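Local coordinates for Lmo2349 protein (Listeria monocytogenes, PDB 4GVO) that probably binds cystine or related amino acids outside the cell and delivers them to an ABC transporter for uptake, at residues 111-116 with 138-143. Sequence-based numbering, arbitrary orientation.
Sequences NSTKDL and EEQGNN
Gln140 and Thr113 carry the direct polar contact, the Gln140 side-chain amide gripping both the hydroxyl and the backbone carbonyl of Thr113. Thr113 OG1 donates to Gln140 OE1 at 2.7 Å, tilted 25° from the plane of the Gln140 side-chain carbonyl; a chi1 of 58° lodges OG1 between the backbone N and carbonyl carbon. On the other branch, Gln140 NE2 gives a hydrogen to Thr113 O at 3.1 Å. The acceptor lies almost in the amide plane, yet the donor stands well above the plane of the Thr113 carbonyl. Leu116 N reaches the same oxygen from the opposite face, so the 3-10 turn's own bond and the incoming amide share it.

A second bond from Gln140 NE2, to Asn143 OD1 at 3.1 Å, arrives on a lone pair of OD1, in the plane of the Asn143 side-chain carbonyl. With both NE2 acceptors close to the amide plane and OE1 accepting from Thr113, the orientation of the Gln140 amide is fixed from both ends.

Water adds an indirect link: it donates to Gln140 OE1 and accepts from Lys114 NZ at 3.1 Å, while its bond to Glu139 OE2 is weak. Lys114 NZ and Glu139 OE2 themselves remain 5.4 Å apart.

Both segments are also braced internally: Ser112 OG accepts from Lys114 N at 3.0 Å, an ST turn, and Gly141, with positive phi, is the C-prime residue of the Schellman motif ending helix 128-139 (Asn142 N to Asn137 O, Gly141 N to Glu138 O).

This is surface packing within the family 3 solute-binding fold, involving no ligand-pocket residue: the loop between strands 95-104 and 120-123 meets the C-terminal end of helix 128-139. Thr113 also packs on Ile136 and, with Leu116, on Leu101 of strand 95-104, while Asn143 bonds through its backbone to Gly118.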
# COMPACT_ATOMS: atom_id res chain seq x y z
N ASN A 111 8.53 -10.31 19.13
CA ASN A 111 8.88 -11.07 17.95
C ASN A 111 7.62 -11.71 17.41
O ASN A 111 7.15 -11.32 16.36
CB ASN A 111 10.02 -12.06 18.23
CG ASN A 111 10.52 -12.69 16.95
OD1 ASN A 111 9.79 -13.42 16.32
ND2 ASN A 111 11.66 -12.22 16.45
N SER A 112 7.04 -12.67 18.12
CA SER A 112 5.77 -13.27 17.76
C SER A 112 4.63 -12.29 18.03
O SER A 112 4.70 -11.46 18.94
CB SER A 112 5.54 -14.47 18.68
OG SER A 112 4.30 -15.10 18.45
N THR A 113 3.51 -12.49 17.33
CA THR A 113 2.28 -11.80 17.71
C THR A 113 1.82 -12.17 19.11
O THR A 113 1.08 -11.43 19.74
CB THR A 113 1.15 -11.99 16.72
OG1 THR A 113 0.91 -13.38 16.61
CG2 THR A 113 1.52 -11.44 15.33
N LYS A 114 2.23 -13.33 19.60
CA LYS A 114 1.89 -13.71 20.99
C LYS A 114 2.50 -12.70 21.98
O LYS A 114 1.93 -12.46 23.05
CB LYS A 114 2.35 -15.13 21.31
CG LYS A 114 1.67 -16.22 20.49
CD LYS A 114 2.25 -17.61 20.78
CE LYS A 114 1.72 -18.58 19.77
NZ LYS A 114 0.23 -18.60 19.84
N ASP A 115 3.61 -12.05 21.61
CA ASP A 115 4.27 -11.07 22.45
C ASP A 115 3.52 -9.75 22.53
O ASP A 115 3.93 -8.86 23.26
CB ASP A 115 5.70 -10.82 21.99
CG ASP A 115 6.57 -12.08 21.89
OD1 ASP A 115 6.31 -13.11 22.56
OD2 ASP A 115 7.57 -12.04 21.09
N LEU A 116 2.44 -9.60 21.77
CA LEU A 116 1.59 -8.44 21.87
C LEU A 116 0.56 -8.49 22.98
O LEU A 116 -0.14 -7.52 23.17
CB LEU A 116 0.82 -8.24 20.53
CG LEU A 116 1.70 -8.04 19.29
CD1 LEU A 116 0.78 -8.04 18.06
CD2 LEU A 116 2.43 -6.72 19.40
N GLU A 138 -8.16 -12.06 17.06
CA GLU A 138 -9.25 -12.97 17.32
C GLU A 138 -8.70 -14.38 17.62
O GLU A 138 -9.14 -15.05 18.58
CB GLU A 138 -10.19 -12.96 16.11
CG GLU A 138 -11.41 -13.82 16.35
CD GLU A 138 -12.33 -13.88 15.16
OE1 GLU A 138 -11.84 -13.91 14.01
OE2 GLU A 138 -13.54 -13.90 15.40
N GLU A 139 -7.73 -14.81 16.83
CA GLU A 139 -7.09 -16.11 17.08
C GLU A 139 -6.49 -16.24 18.47
O GLU A 139 -6.50 -17.31 19.05
CB GLU A 139 -5.99 -16.30 16.03
CG GLU A 139 -5.13 -17.55 16.17
CD GLU A 139 -3.93 -17.53 15.26
OE1 GLU A 139 -3.98 -16.74 14.27
OE2 GLU A 139 -2.97 -18.30 15.51
N GLN A 140 -6.02 -15.11 19.01
CA GLN A 140 -5.39 -15.02 20.31
C GLN A 140 -6.37 -14.68 21.44
O GLN A 140 -5.95 -14.33 22.55
CB GLN A 140 -4.21 -14.03 20.26
CG GLN A 140 -3.11 -14.53 19.35
CD GLN A 140 -1.83 -13.70 19.29
OE1 GLN A 140 -0.89 -14.08 18.56
NE2 GLN A 140 -1.78 -12.57 20.00
N GLY A 141 -7.67 -14.72 21.18
CA GLY A 141 -8.64 -14.44 22.23
C GLY A 141 -8.79 -12.97 22.59
O GLY A 141 -9.11 -12.66 23.72
N ASN A 142 -8.52 -12.09 21.62
CA ASN A 142 -8.65 -10.66 21.83
C ASN A 142 -7.71 -10.18 22.92
O ASN A 142 -8.09 -9.40 23.80
CB ASN A 142 -10.09 -10.27 22.23
CG ASN A 142 -10.36 -8.77 22.07
OD1 ASN A 142 -9.99 -8.20 21.08
ND2 ASN A 142 -11.06 -8.16 23.04
N ASN A 143 -6.46 -10.62 22.85
CA ASN A 143 -5.51 -10.34 23.91
C ASN A 143 -4.66 -9.09 23.71
O ASN A 143 -3.81 -8.81 24.56
CB ASN A 143 -4.66 -11.58 24.29
CG ASN A 143 -3.60 -11.91 23.27
OD1 ASN A 143 -3.66 -11.46 22.15
ND2 ASN A 143 -2.66 -12.80 23.66
O HOH W 1 -0.73 -16.68 17.63